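Local coordinates for protein paenibacillus xanthan lyase (Paenibacillus, PDB 6F2P) that cleaves xanthan, probably by beta-elimination, as a calcium-binding member of polysaccharide lyase family 8, at residues Met370-Gln375 against Gly383-Ser388; Ser388-Asn393 against Ser455-Thr460; Thr481-Trp486 against Phe661-Pro666. One frame throughout, in Å; residues are numbered along the deposited sequence.

Contact 1 (Met370-Gln375 against Gly383-Ser388)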
ATOM      1  N   MET A 370       2.975   3.403   2.556  1.00 17.71           N
ATOM      2  CA  MET A 370       2.672   4.492   3.471  1.00 12.62           C
ATOM      3  C   MET A 370       1.253   5.036   3.310  1.00 16.04           C
ATOM      4  O   MET A 370       0.981   6.186   3.662  1.00 16.34           O
ATOM      5  CB  MET A 370       3.684   5.620   3.301  1.00 11.08           C
ATOM      6  CG  MET A 370       3.604   6.298   1.958  1.00 11.60           C
ATOM      7  SD  MET A 370       4.929   7.492   1.771  1.00 13.82           S
ATOM      8  CE  MET A 370       4.574   8.142   0.152  1.00 11.22           C
ATOM      9  N   ASP A 371       0.353   4.208   2.787  1.00 16.66           N
ATOM     10  CA  ASP A 371      -1.043   4.600   2.588  1.00 13.86           C
ATOM     11  C   ASP A 371      -1.213   5.961   1.901  1.00 16.46           C
ATOM     12  O   ASP A 371      -1.917   6.833   2.411  1.00 17.37           O
ATOM     13  CB  ASP A 371      -1.806   4.577   3.916  1.00 10.26           C
ATOM     14  CG  ASP A 371      -1.920   3.172   4.507  1.00 18.08           C
ATOM     15  OD1 ASP A 371      -1.653   2.181   3.778  1.00  9.86           O
ATOM     16  OD2 ASP A 371      -2.282   3.068   5.706  1.00 17.78           O
ATOM     17  N   ARG A 372      -0.554   6.137   0.758  1.00 13.79           N
ATOM     18  CA  ARG A 372      -0.659   7.381  -0.002  1.00 14.40           C
ATOM     19  C   ARG A 372      -0.857   7.082  -1.478  1.00 13.89           C
ATOM     20  O   ARG A 372      -0.533   5.992  -1.952  1.00 15.54           O
ATOM     21  CB  ARG A 372       0.592   8.245   0.173  1.00 11.17           C
ATOM     22  CG  ARG A 372       0.831   8.729   1.588  1.00 13.03           C
ATOM     23  CD  ARG A 372      -0.197   9.772   1.996  1.00 16.70           C
ATOM     24  NE  ARG A 372       0.182  10.477   3.224  1.00 14.58           N
ATOM     25  CZ  ARG A 372      -0.224  10.136   4.444  1.00 15.48           C
ATOM     26  NH1 ARG A 372      -1.033   9.093   4.617  1.00 14.64           N
ATOM     27  NH2 ARG A 372       0.179  10.842   5.494  1.00 12.99           N
ATOM     28  N   ALA A 373      -1.381   8.058  -2.207  1.00 11.63           N
ATOM     29  CA  ALA A 373      -1.572   7.912  -3.645  1.00 13.83           C
ATOM     30  C   ALA A 373      -1.426   9.272  -4.323  1.00 18.95           C
ATOM     31  O   ALA A 373      -1.751  10.315  -3.734  1.00 15.99           O
ATOM     32  CB  ALA A 373      -2.935   7.309  -3.947  1.00 10.74           C
ATOM     33  N   VAL A 374      -0.926   9.260  -5.554  1.00 18.85           N
ATOM     34  CA  VAL A 374      -0.793  10.484  -6.330  1.00 17.39           C
ATOM     35  C   VAL A 374      -1.304  10.294  -7.753  1.00 19.63           C
ATOM     36  O   VAL A 374      -0.942   9.328  -8.436  1.00 16.59           O
ATOM     37  CB  VAL A 374       0.665  10.983  -6.378  1.00 15.44           C
ATOM     38  CG1 VAL A 374       0.782  12.198  -7.272  1.00 15.76           C
ATOM     39  CG2 VAL A 374       1.149  11.319  -4.989  1.00 18.21           C
ATOM     40  N   GLN A 375      -2.163  11.216  -8.181  1.00 17.01           N
ATOM     41  CA  GLN A 375      -2.619  11.259  -9.556  1.00 16.21           C
ATOM     42  C   GLN A 375      -2.109  12.535 -10.216  1.00 18.49           C
ATOM     43  O   GLN A 375      -2.426  13.644  -9.787  1.00 21.04           O
ATOM     44  CB  GLN A 375      -4.144  11.186  -9.631  1.00 12.79           C
ATOM     45  CG  GLN A 375      -4.706  11.417 -11.020  1.00 14.61           C
ATOM     46  CD  GLN A 375      -4.335  10.319 -12.005  1.00 20.74           C
ATOM     47  OE1 GLN A 375      -3.168  10.145 -12.366  1.00 17.95           O
ATOM     48  NE2 GLN A 375      -5.339   9.568 -12.447  1.00 25.97           N
ATOM     49  N   GLY A 383      -3.343  14.545  -4.555  1.00 12.73           N
ATOM     50  CA  GLY A 383      -2.720  13.760  -3.512  1.00 13.51           C
ATOM     51  C   GLY A 383      -3.784  13.142  -2.639  1.00 14.91           C
ATOM     52  O   GLY A 383      -4.822  13.759  -2.385  1.00 16.59           O
ATOM     53  N   LEU A 384      -3.536  11.922  -2.176  1.00 12.48           N
ATOM     54  CA  LEU A 384      -4.517  11.244  -1.346  1.00 12.39           C
ATOM     55  C   LEU A 384      -3.872  10.723  -0.069  1.00 15.91           C
ATOM     56  O   LEU A 384      -2.893   9.965  -0.115  1.00 13.37           O
ATOM     57  CB  LEU A 384      -5.166  10.112  -2.131  1.00 12.61           C
ATOM     58  CG  LEU A 384      -6.349   9.421  -1.466  1.00 15.66           C
ATOM     59  CD1 LEU A 384      -7.533  10.363  -1.367  1.00 17.10           C
ATOM     60  CD2 LEU A 384      -6.709   8.219  -2.265  1.00 13.01           C
ATOM     61  N   SER A 385      -4.426  11.138   1.068  1.00 14.71           N
ATOM     62  CA  SER A 385      -3.828  10.837   2.367  1.00 14.14           C
ATOM     63  C   SER A 385      -4.709   9.962   3.255  1.00 16.54           C
ATOM     64  O   SER A 385      -5.767  10.387   3.725  1.00 16.24           O
ATOM     65  CB  SER A 385      -3.480  12.129   3.100  1.00 11.40           C
ATOM     66  OG  SER A 385      -2.971  11.841   4.389  1.00 13.56           O
ATOM     67  N   MET A 386      -4.254   8.742   3.502  1.00 13.69           N
ATOM     68  CA  MET A 386      -5.034   7.785   4.258  1.00 13.64           C
ATOM     69  C   MET A 386      -4.256   7.284   5.467  1.00 15.60           C
ATOM     70  O   MET A 386      -3.075   7.599   5.636  1.00 14.31           O
ATOM     71  CB  MET A 386      -5.374   6.586   3.370  1.00 13.10           C
ATOM     72  CG  MET A 386      -6.105   6.937   2.097  1.00 17.96           C
ATOM     73  SD  MET A 386      -6.241   5.545   0.959  1.00 20.57           S
ATOM     74  CE  MET A 386      -4.603   5.519   0.219  1.00 11.75           C
ATOM     75  N   PHE A 387      -4.924   6.496   6.303  1.00 13.37           N
ATOM     76  CA  PHE A 387      -4.228   5.713   7.309  1.00 17.25           C
ATOM     77  C   PHE A 387      -4.964   4.410   7.588  1.00 18.69           C
ATOM     78  O   PHE A 387      -6.121   4.246   7.208  1.00 18.16           O
ATOM     79  CB  PHE A 387      -3.921   6.532   8.577  1.00 17.94           C
ATOM     80  CG  PHE A 387      -5.053   6.618   9.567  1.00 15.04           C
ATOM     81  CD1 PHE A 387      -6.085   7.526   9.392  1.00 15.31           C
ATOM     82  CD2 PHE A 387      -5.047   5.836  10.710  1.00 17.08           C
ATOM     83  CE1 PHE A 387      -7.117   7.624  10.322  1.00 11.06           C
ATOM     84  CE2 PHE A 387      -6.069   5.935  11.645  1.00 15.80           C
ATOM     85  CZ  PHE A 387      -7.103   6.832  11.446  1.00 10.75           C
ATOM     86  N   SER A 388      -4.268   3.472   8.215  1.00 20.82           N
ATOM     87  CA  SER A 388      -4.793   2.131   8.399  1.00 20.00           C
ATOM     88  C   SER A 388      -4.261   1.574   9.701  1.00 18.64           C
ATOM     89  O   SER A 388      -3.786   2.317  10.552  1.00 21.37           O
ATOM     90  CB  SER A 388      -4.329   1.235   7.255  1.00 18.20           C
ATOM     91  OG  SER A 388      -2.911   1.148   7.227  1.00 15.25           O
TER
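Asp371 carries the strongest polar links of this contact through a carboxylate oxygen and its backbone carbonyl. On its side chain, the hydroxyl OG of Ser388 donates to Asp371 OD2 at 2.5 Å and takes the syn lone pair, on the side of the sister oxygen. That sister, OD1, forms a salt bridge with Arg390. On its backbone, the carbonyl O is gripped twice. Met386 N approaches Asp371 O at 3.2 Å, nearly along the C=O axis, while Arg372 NH1, 3.3 Å from Asp371 O, comes from above the carbonyl plane with a nearly straight N-H (164°). The same NH1 also meets Met386 O at 2.7 Å, but the N-H points poorly at it and the bond is weak. A bend at chi2 (-70°) turns the Arg372 chain across its cross-strand partner Ser385, whose OG sits over the centre of one guanidinium face. This hydroxyl is bonded to Thr407 O, and Arg372 NE to Met279 O. Beyond Asp371 the antiparallel ladder of the hairpin 372-377/380-385 takes over. Ala373 and Leu384 form a hydrogen-bonded pair, with Leu384 N giving to Ala373 O at 2.9 Å and Ala373 N to Leu384 O at 3.2 Å. Their side chains share a sheet face, CB to CB at 4.0 Å, and both touch Ser469 of the adjoining sheet; Leu384 and Met386 also pack on Trp486. On the far side of the strand, Asp371 and Arg372 together face Phe367 in a G1 beta bulge, and the left-handed backbone of Asp371 fits this. With one carboxylate oxygen paired to a guanidinium and the other to a hydroxyl, the buried Asp371 is likely to stay ionised, and its charge is met within the protein.

Contact 2 (Ser388-Asn393 against Ser455-Thr460)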
ATOM      1  N   SER A 388      -4.268   3.472   8.215  1.00 20.82           N
ATOM      2  CA  SER A 388      -4.793   2.131   8.399  1.00 20.00           C
ATOM      3  C   SER A 388      -4.261   1.574   9.701  1.00 18.64           C
ATOM      4  O   SER A 388      -3.786   2.317  10.552  1.00 21.37           O
ATOM      5  CB  SER A 388      -4.329   1.235   7.255  1.00 18.20           C
ATOM      6  OG  SER A 388      -2.911   1.148   7.227  1.00 15.25           O
ATOM      7  N   SER A 389      -4.318   0.259   9.843  1.00 17.28           N
ATOM      8  CA  SER A 389      -3.719  -0.390  10.993  1.00 16.20           C
ATOM      9  C   SER A 389      -2.208  -0.519  10.810  1.00 19.23           C
ATOM     10  O   SER A 389      -1.516  -1.040  11.686  1.00 20.65           O
ATOM     11  CB  SER A 389      -4.333  -1.767  11.197  1.00 16.64           C
ATOM     12  OG  SER A 389      -4.060  -2.591  10.080  1.00 20.43           O
ATOM     13  N   ARG A 390      -1.702  -0.054   9.669  1.00 16.41           N
ATOM     14  CA  ARG A 390      -0.267  -0.083   9.396  1.00 16.85           C
ATOM     15  C   ARG A 390       0.382   1.304   9.487  1.00 22.68           C
ATOM     16  O   ARG A 390       1.581   1.427   9.754  1.00 16.55           O
ATOM     17  CB  ARG A 390       0.000  -0.639   8.005  1.00 17.05           C
ATOM     18  CG  ARG A 390      -0.549  -2.013   7.737  1.00 18.66           C
ATOM     19  CD  ARG A 390      -0.336  -2.359   6.273  1.00 23.06           C
ATOM     20  NE  ARG A 390      -0.970  -1.377   5.397  1.00 16.72           N
ATOM     21  CZ  ARG A 390      -2.223  -1.455   4.957  1.00 14.14           C
ATOM     22  NH1 ARG A 390      -3.001  -2.477   5.302  1.00 11.67           N
ATOM     23  NH2 ARG A 390      -2.699  -0.503   4.169  1.00 15.21           N
ATOM     24  N   ILE A 391      -0.421   2.336   9.250  1.00 21.32           N
ATOM     25  CA  ILE A 391       0.069   3.698   9.141  1.00 14.63           C
ATOM     26  C   ILE A 391      -0.743   4.616  10.041  1.00 21.27           C
ATOM     27  O   ILE A 391      -1.977   4.586  10.006  1.00 19.14           O
ATOM     28  CB  ILE A 391      -0.063   4.196   7.696  1.00 17.16           C
ATOM     29  CG1 ILE A 391       0.874   3.415   6.772  1.00 15.84           C
ATOM     30  CG2 ILE A 391       0.208   5.685   7.615  1.00 18.78           C
ATOM     31  CD1 ILE A 391       2.330   3.776   6.922  1.00 14.86           C
ATOM     32  N   GLY A 392      -0.049   5.439  10.831  1.00 18.49           N
ATOM     33  CA  GLY A 392      -0.691   6.319  11.790  1.00 14.24           C
ATOM     34  C   GLY A 392      -1.428   7.496  11.173  1.00 16.48           C
ATOM     35  O   GLY A 392      -1.064   7.975  10.094  1.00 14.33           O
ATOM     36  N   ASN A 393      -2.469   7.963  11.863  1.00 15.42           N
ATOM     37  CA  ASN A 393      -3.307   9.040  11.347  1.00 13.15           C
ATOM     38  C   ASN A 393      -2.512  10.312  11.073  1.00 14.45           C
ATOM     39  O   ASN A 393      -2.504  10.815   9.953  1.00 18.10           O
ATOM     40  CB  ASN A 393      -4.524   9.310  12.253  1.00 18.23           C
ATOM     41  CG  ASN A 393      -4.176   9.340  13.744  1.00 18.94           C
ATOM     42  OD1 ASN A 393      -3.009   9.434  14.132  1.00 16.28           O
ATOM     43  ND2 ASN A 393      -5.209   9.269  14.587  1.00 13.88           N
ATOM     44  N   SER A 455      -7.620  -2.442   8.231  1.00 20.27           N
ATOM     45  CA  SER A 455      -6.484  -2.730   7.364  1.00 17.78           C
ATOM     46  C   SER A 455      -6.732  -2.351   5.907  1.00 19.31           C
ATOM     47  O   SER A 455      -5.794  -2.288   5.109  1.00 18.61           O
ATOM     48  CB  SER A 455      -6.146  -4.214   7.435  1.00 21.73           C
ATOM     49  OG  SER A 455      -7.291  -4.989   7.118  1.00 25.28           O
ATOM     50  N   TRP A 456      -7.993  -2.117   5.558  1.00 15.51           N
ATOM     51  CA  TRP A 456      -8.353  -1.820   4.179  1.00 14.53           C
ATOM     52  C   TRP A 456      -7.979  -0.383   3.854  1.00 14.38           C
ATOM     53  O   TRP A 456      -8.780   0.537   4.007  1.00 12.65           O
ATOM     54  CB  TRP A 456      -9.855  -2.025   3.962  1.00 16.68           C
ATOM     55  CG  TRP A 456     -10.296  -2.475   2.575  1.00 17.35           C
ATOM     56  CD1 TRP A 456     -11.042  -3.583   2.287  1.00 16.41           C
ATOM     57  CD2 TRP A 456     -10.049  -1.821   1.309  1.00 14.19           C
ATOM     58  NE1 TRP A 456     -11.271  -3.669   0.933  1.00 19.92           N
ATOM     59  CE2 TRP A 456     -10.675  -2.603   0.308  1.00 12.24           C
ATOM     60  CE3 TRP A 456      -9.365  -0.660   0.928  1.00 11.02           C
ATOM     61  CZ2 TRP A 456     -10.636  -2.264  -1.047  1.00  9.20           C
ATOM     62  CZ3 TRP A 456      -9.325  -0.322  -0.423  1.00 15.00           C
ATOM     63  CH2 TRP A 456      -9.959  -1.124  -1.397  1.00 12.32           C
ATOM     64  N   ALA A 457      -6.750  -0.191   3.406  1.00 16.44           N
ATOM     65  CA  ALA A 457      -6.347   1.084   2.845  1.00 14.28           C
ATOM     66  C   ALA A 457      -5.360   0.801   1.725  1.00 13.66           C
ATOM     67  O   ALA A 457      -4.388   0.073   1.910  1.00 13.70           O
ATOM     68  CB  ALA A 457      -5.723   1.963   3.901  1.00 15.73           C
ATOM     69  N   GLY A 458      -5.619   1.362   0.554  1.00 13.34           N
ATOM     70  CA  GLY A 458      -4.743   1.160  -0.578  1.00 11.76           C
ATOM     71  C   GLY A 458      -5.527   1.260  -1.867  1.00 18.07           C
ATOM     72  O   GLY A 458      -6.529   1.979  -1.935  1.00 16.82           O
ATOM     73  N   GLY A 459      -5.082   0.530  -2.886  1.00 15.52           N
ATOM     74  CA  GLY A 459      -5.723   0.581  -4.181  1.00 13.72           C
ATOM     75  C   GLY A 459      -4.907  -0.083  -5.264  1.00 16.52           C
ATOM     76  O   GLY A 459      -3.948  -0.803  -4.976  1.00 18.05           O
ATOM     77  N   THR A 460      -5.306   0.155  -6.511  1.00 11.25           N
ATOM     78  CA  THR A 460      -4.630  -0.407  -7.671  1.00 12.48           C
ATOM     79  C   THR A 460      -4.753   0.530  -8.876  1.00 13.75           C
ATOM     80  O   THR A 460      -5.410   1.564  -8.803  1.00 15.34           O
ATOM     81  CB  THR A 460      -5.170  -1.807  -8.031  1.00 13.95           C
ATOM     82  OG1 THR A 460      -4.317  -2.401  -9.012  1.00 17.33           O
ATOM     83  CG2 THR A 460      -6.582  -1.725  -8.594  1.00 11.98           C
TER
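Arg390 links the two segments with a side chain bent at chi3 (-58°). CG lies beside the backbone N, CD is anti, and the bend swings the guanidinium over toward 455-460. There its edge meets two carbonyls. Arg390 NH1 donates to Ser455 O at 2.8 Å, in the carbonyl plane and on a lone pair, with an N-H...O angle of 154°. Arg390 NH2 reaches Ala457 O at 2.9 Å, but at a poor angle, so this bond is weak; the stronger claim on NH2 is the salt bridge to Asp371. Ser388 OG lies above one face of the guanidinium, offset toward its rim. That hydroxyl, which also donates to the Asp371 carboxylate, occupies the crowded position between backbone N and carbonyl carbon (chi1 61°), which lets Ser388 OG accept from Arg390 N at 3.0 Å and close an ST turn. Ile391 N adds a weak bond to the same oxygen. The turn thus sets the backbone from which the arginine departs. It belongs to the loop that follows the strand 380-385, whereas 457-462 is an outermost strand of the nine-stranded antiparallel sheet in the super-sandwich domain. Trp456, just ahead of that strand, is the centre of an inverse gamma turn, and Ser455 O therefore also receives a weak bond from Ala457 N. An alanine in place of Arg390 would remove both carbonyl bonds and the positive partner of Asp371, and would probably leave the loop less firmly held to the edge of the sheet. Apolar contact is slight: CB of Ser388 meets CB of Ala457 at 3.7 Å. Ser389, its hydroxyl likewise in the crowded position, sets OG against CA of Ser455 at 3.6 Å, at the partly exposed margin.

Contact 3 (Thr481-Trp486 against Phe661-Pro666)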
ATOM      1  N   THR A 481     -17.235   5.530  11.462  1.00 20.56           N
ATOM      2  CA  THR A 481     -16.607   4.660  10.488  1.00 15.57           C
ATOM      3  C   THR A 481     -17.212   4.938   9.118  1.00 17.61           C
ATOM      4  O   THR A 481     -18.350   5.404   9.015  1.00 17.95           O
ATOM      5  CB  THR A 481     -16.775   3.186  10.887  1.00 19.94           C
ATOM      6  OG1 THR A 481     -15.851   2.374  10.156  1.00 22.55           O
ATOM      7  CG2 THR A 481     -18.203   2.726  10.642  1.00 20.67           C
ATOM      8  N   ALA A 482     -16.445   4.688   8.065  1.00 18.36           N
ATOM      9  CA  ALA A 482     -16.921   4.967   6.717  1.00 14.49           C
ATOM     10  C   ALA A 482     -16.109   4.239   5.659  1.00 19.43           C
ATOM     11  O   ALA A 482     -14.945   3.897   5.881  1.00 16.34           O
ATOM     12  CB  ALA A 482     -16.882   6.450   6.455  1.00 10.47           C
ATOM     13  N   LYS A 483     -16.733   4.005   4.507  1.00 18.03           N
ATOM     14  CA  LYS A 483     -16.020   3.483   3.347  1.00 14.88           C
ATOM     15  C   LYS A 483     -15.928   4.549   2.257  1.00 16.32           C
ATOM     16  O   LYS A 483     -16.924   4.921   1.620  1.00 16.50           O
ATOM     17  CB  LYS A 483     -16.652   2.190   2.841  1.00 13.40           C
ATOM     18  CG  LYS A 483     -16.348   1.013   3.740  1.00 13.97           C
ATOM     19  CD  LYS A 483     -17.395  -0.082   3.651  1.00 16.82           C
ATOM     20  CE  LYS A 483     -17.033  -1.232   4.578  1.00 20.35           C
ATOM     21  NZ  LYS A 483     -17.961  -2.385   4.462  1.00 21.87           N
ATOM     22  N   LYS A 484     -14.713   5.054   2.074  1.00 14.92           N
ATOM     23  CA  LYS A 484     -14.450   6.148   1.155  1.00 14.81           C
ATOM     24  C   LYS A 484     -13.589   5.633   0.010  1.00 17.91           C
ATOM     25  O   LYS A 484     -12.563   4.974   0.236  1.00 14.05           O
ATOM     26  CB  LYS A 484     -13.731   7.282   1.891  1.00 12.08           C
ATOM     27  CG  LYS A 484     -14.439   7.729   3.154  1.00 13.26           C
ATOM     28  CD  LYS A 484     -13.527   8.543   4.079  1.00 13.91           C
ATOM     29  CE  LYS A 484     -13.048   9.836   3.415  1.00 12.29           C
ATOM     30  NZ  LYS A 484     -14.134  10.835   3.216  1.00  9.77           N
ATOM     31  N   SER A 485     -14.008   5.928  -1.217  1.00 15.37           N
ATOM     32  CA  SER A 485     -13.283   5.465  -2.390  1.00 15.64           C
ATOM     33  C   SER A 485     -12.996   6.618  -3.336  1.00 13.34           C
ATOM     34  O   SER A 485     -13.779   7.556  -3.448  1.00 13.65           O
ATOM     35  CB  SER A 485     -14.070   4.366  -3.112  1.00 13.35           C
ATOM     36  OG  SER A 485     -14.160   3.194  -2.318  1.00 11.76           O
ATOM     37  N   TRP A 486     -11.861   6.547  -4.014  1.00 11.84           N
ATOM     38  CA  TRP A 486     -11.512   7.571  -4.982  1.00 13.77           C
ATOM     39  C   TRP A 486     -11.218   6.920  -6.337  1.00 16.60           C
ATOM     40  O   TRP A 486     -10.614   5.848  -6.402  1.00 13.89           O
ATOM     41  CB  TRP A 486     -10.330   8.403  -4.478  1.00 11.65           C
ATOM     42  CG  TRP A 486     -10.604   9.121  -3.180  1.00 13.43           C
ATOM     43  CD1 TRP A 486     -11.089  10.396  -3.026  1.00 12.52           C
ATOM     44  CD2 TRP A 486     -10.409   8.607  -1.855  1.00 12.86           C
ATOM     45  NE1 TRP A 486     -11.207  10.700  -1.686  1.00  9.29           N
ATOM     46  CE2 TRP A 486     -10.792   9.622  -0.948  1.00 12.93           C
ATOM     47  CE3 TRP A 486      -9.945   7.389  -1.347  1.00 11.57           C
ATOM     48  CZ2 TRP A 486     -10.723   9.454   0.441  1.00 12.51           C
ATOM     49  CZ3 TRP A 486      -9.885   7.221   0.035  1.00 13.57           C
ATOM     50  CH2 TRP A 486     -10.272   8.253   0.912  1.00 12.13           C
ATOM     51  N   PHE A 661     -13.813  -3.791  -3.459  1.00 12.51           N
ATOM     52  CA  PHE A 661     -14.587  -4.834  -2.795  1.00 14.36           C
ATOM     53  C   PHE A 661     -14.291  -4.852  -1.293  1.00 17.20           C
ATOM     54  O   PHE A 661     -13.141  -5.042  -0.882  1.00 15.94           O
ATOM     55  CB  PHE A 661     -14.230  -6.201  -3.375  1.00 15.97           C
ATOM     56  CG  PHE A 661     -14.718  -6.425  -4.778  1.00 15.50           C
ATOM     57  CD1 PHE A 661     -16.012  -6.860  -5.014  1.00 19.41           C
ATOM     58  CD2 PHE A 661     -13.877  -6.230  -5.860  1.00 15.27           C
ATOM     59  CE1 PHE A 661     -16.469  -7.085  -6.310  1.00 12.89           C
ATOM     60  CE2 PHE A 661     -14.324  -6.453  -7.153  1.00 13.05           C
ATOM     61  CZ  PHE A 661     -15.620  -6.883  -7.375  1.00 13.32           C
ATOM     62  N   TRP A 662     -15.331  -4.687  -0.480  1.00 17.78           N
ATOM     63  CA  TRP A 662     -15.165  -4.497   0.965  1.00 15.88           C
ATOM     64  C   TRP A 662     -15.256  -5.760   1.826  1.00 20.17           C
ATOM     65  O   TRP A 662     -14.860  -5.743   2.993  1.00 21.94           O
ATOM     66  CB  TRP A 662     -16.170  -3.462   1.476  1.00 14.76           C
ATOM     67  CG  TRP A 662     -15.905  -2.093   0.946  1.00 15.84           C
ATOM     68  CD1 TRP A 662     -16.661  -1.401   0.047  1.00 14.69           C
ATOM     69  CD2 TRP A 662     -14.793  -1.249   1.268  1.00 14.07           C
ATOM     70  NE1 TRP A 662     -16.091  -0.177  -0.208  1.00 13.12           N
ATOM     71  CE2 TRP A 662     -14.945  -0.059   0.532  1.00 15.21           C
ATOM     72  CE3 TRP A 662     -13.688  -1.382   2.117  1.00 13.86           C
ATOM     73  CZ2 TRP A 662     -14.031   0.991   0.615  1.00 13.31           C
ATOM     74  CZ3 TRP A 662     -12.785  -0.338   2.198  1.00 11.80           C
ATOM     75  CH2 TRP A 662     -12.959   0.830   1.448  1.00 10.84           C
ATOM     76  N   ASN A 663     -15.779  -6.847   1.264  1.00 20.51           N
ATOM     77  CA  ASN A 663     -16.035  -8.046   2.054  1.00 18.62           C
ATOM     78  C   ASN A 663     -15.274  -9.273   1.569  1.00 21.30           C
ATOM     79  O   ASN A 663     -14.929  -9.383   0.390  1.00 20.12           O
ATOM     80  CB  ASN A 663     -17.533  -8.351   2.095  1.00 18.00           C
ATOM     81  CG  ASN A 663     -18.348  -7.200   2.654  1.00 20.13           C
ATOM     82  OD1 ASN A 663     -19.278  -6.722   2.009  1.00 25.42           O
ATOM     83  ND2 ASN A 663     -18.006  -6.752   3.860  1.00 21.62           N
ATOM     84  N   ASP A 664     -15.015 -10.197   2.485  1.00 15.92           N
ATOM     85  CA  ASP A 664     -14.366 -11.444   2.118  1.00 19.72           C
ATOM     86  C   ASP A 664     -15.398 -12.526   1.775  1.00 23.00           C
ATOM     87  O   ASP A 664     -15.298 -13.671   2.226  1.00 30.83           O
ATOM     88  CB  ASP A 664     -13.422 -11.914   3.230  1.00 22.14           C
ATOM     89  CG  ASP A 664     -12.065 -11.229   3.181  1.00 19.17           C
ATOM     90  OD1 ASP A 664     -11.686 -10.703   2.109  1.00 19.45           O
ATOM     91  OD2 ASP A 664     -11.365 -11.234   4.216  1.00 28.08           O
ATOM     92  N   GLU A 665     -16.396 -12.147   0.984  1.00 19.34           N
ATOM     93  CA  GLU A 665     -17.378 -13.092   0.464  1.00 20.29           C
ATOM     94  C   GLU A 665     -17.502 -12.845  -1.033  1.00 22.87           C
ATOM     95  O   GLU A 665     -17.162 -11.757  -1.505  1.00 22.40           O
ATOM     96  CB  GLU A 665     -18.731 -12.911   1.163  1.00 16.65           C
ATOM     97  CG  GLU A 665     -19.279 -11.489   1.097  1.00 29.54           C
ATOM     98  CD  GLU A 665     -20.667 -11.339   1.718  1.00 42.80           C
ATOM     99  OE1 GLU A 665     -20.762 -11.154   2.950  1.00 42.48           O
ATOM    100  OE2 GLU A 665     -21.668 -11.394   0.969  1.00 53.19           O
ATOM    101  N   PRO A 666     -17.953 -13.858  -1.794  1.00 24.51           N
ATOM    102  CA  PRO A 666     -18.236 -13.668  -3.222  1.00 24.92           C
ATOM    103  C   PRO A 666     -19.146 -12.468  -3.477  1.00 20.58           C
ATOM    104  O   PRO A 666     -20.218 -12.377  -2.881  1.00 26.71           O
ATOM    105  CB  PRO A 666     -18.949 -14.964  -3.600  1.00 19.53           C
ATOM    106  CG  PRO A 666     -18.312 -15.975  -2.728  1.00 24.01           C
ATOM    107  CD  PRO A 666     -18.058 -15.275  -1.408  1.00 23.53           C
TER
HETATM  108  O   HOH W   1     -16.405  -4.627   5.619  1.00 27.85           O
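Three partners grip NZ of Lys484: Thr439 OG1, Gly437 O and Tyr615 OH. The Lys484 side chain sets off away from 661-666, those of Lys483 and Ser485 toward it. NZ of Lys483 is held twice, by Ser644 O and by a water that accepts from it at 3.0 Å. The water passes the link on, donating to Trp662 O at 3.2 Å. Between these polar ends the lysine chain, extended beyond CG, is laid along one face of the Trp662 indole. Lys483 CB lies 3.6 Å from Trp662 CZ2. Lys483 CG stands 3.6 Å from the centroid of the six-membered ring of Trp662 and only 11° off its normal, a CH-pi contact. Farther along, Lys483 CD reaches Trp662 CG in the pyrrole ring at 3.7 Å. Ser485 comes to the rim instead, with Ser485 OG 3.7 Å from Trp662 CZ2. Gln647 OE1 accepts from Trp662 NE1, which would restrain the ring's rotation, and also bonds to Ser485 OG, which has a second partner in Asn660 ND2. Strand and indole are thus tied through a shared side-chain amide as well as by packing. The contact joins the super-sandwich, by strand 481-488, to the C-terminal beta-sandwich, by the loop after strand 656-661, consistent with the domain order of family 8 lyases.

Overall arrangement
The three contacts form a chain through the super-sandwich to the domain that follows it. Contacts 1 and 2, with centres about 8 Å apart, share Ser388 and are bridged by the salt bridge from Asp371 OD1 to Arg390 NH2 at 2.9 Å. Bound calcium lies about 5 Å from the side chain of Arg390, and calcium about 7 Å from that of Asp371. Contact 3 is about 13 Å from contact 2, centre to centre, and is joined to it by a probable hydrogen bond of 2.9 Å from Trp456 NE1 to Phe661 O and by Trp456 packing on Trp662. Contact 1, about 16 Å away between centres, reaches contact 3 through Leu384 and Met386 on Trp486.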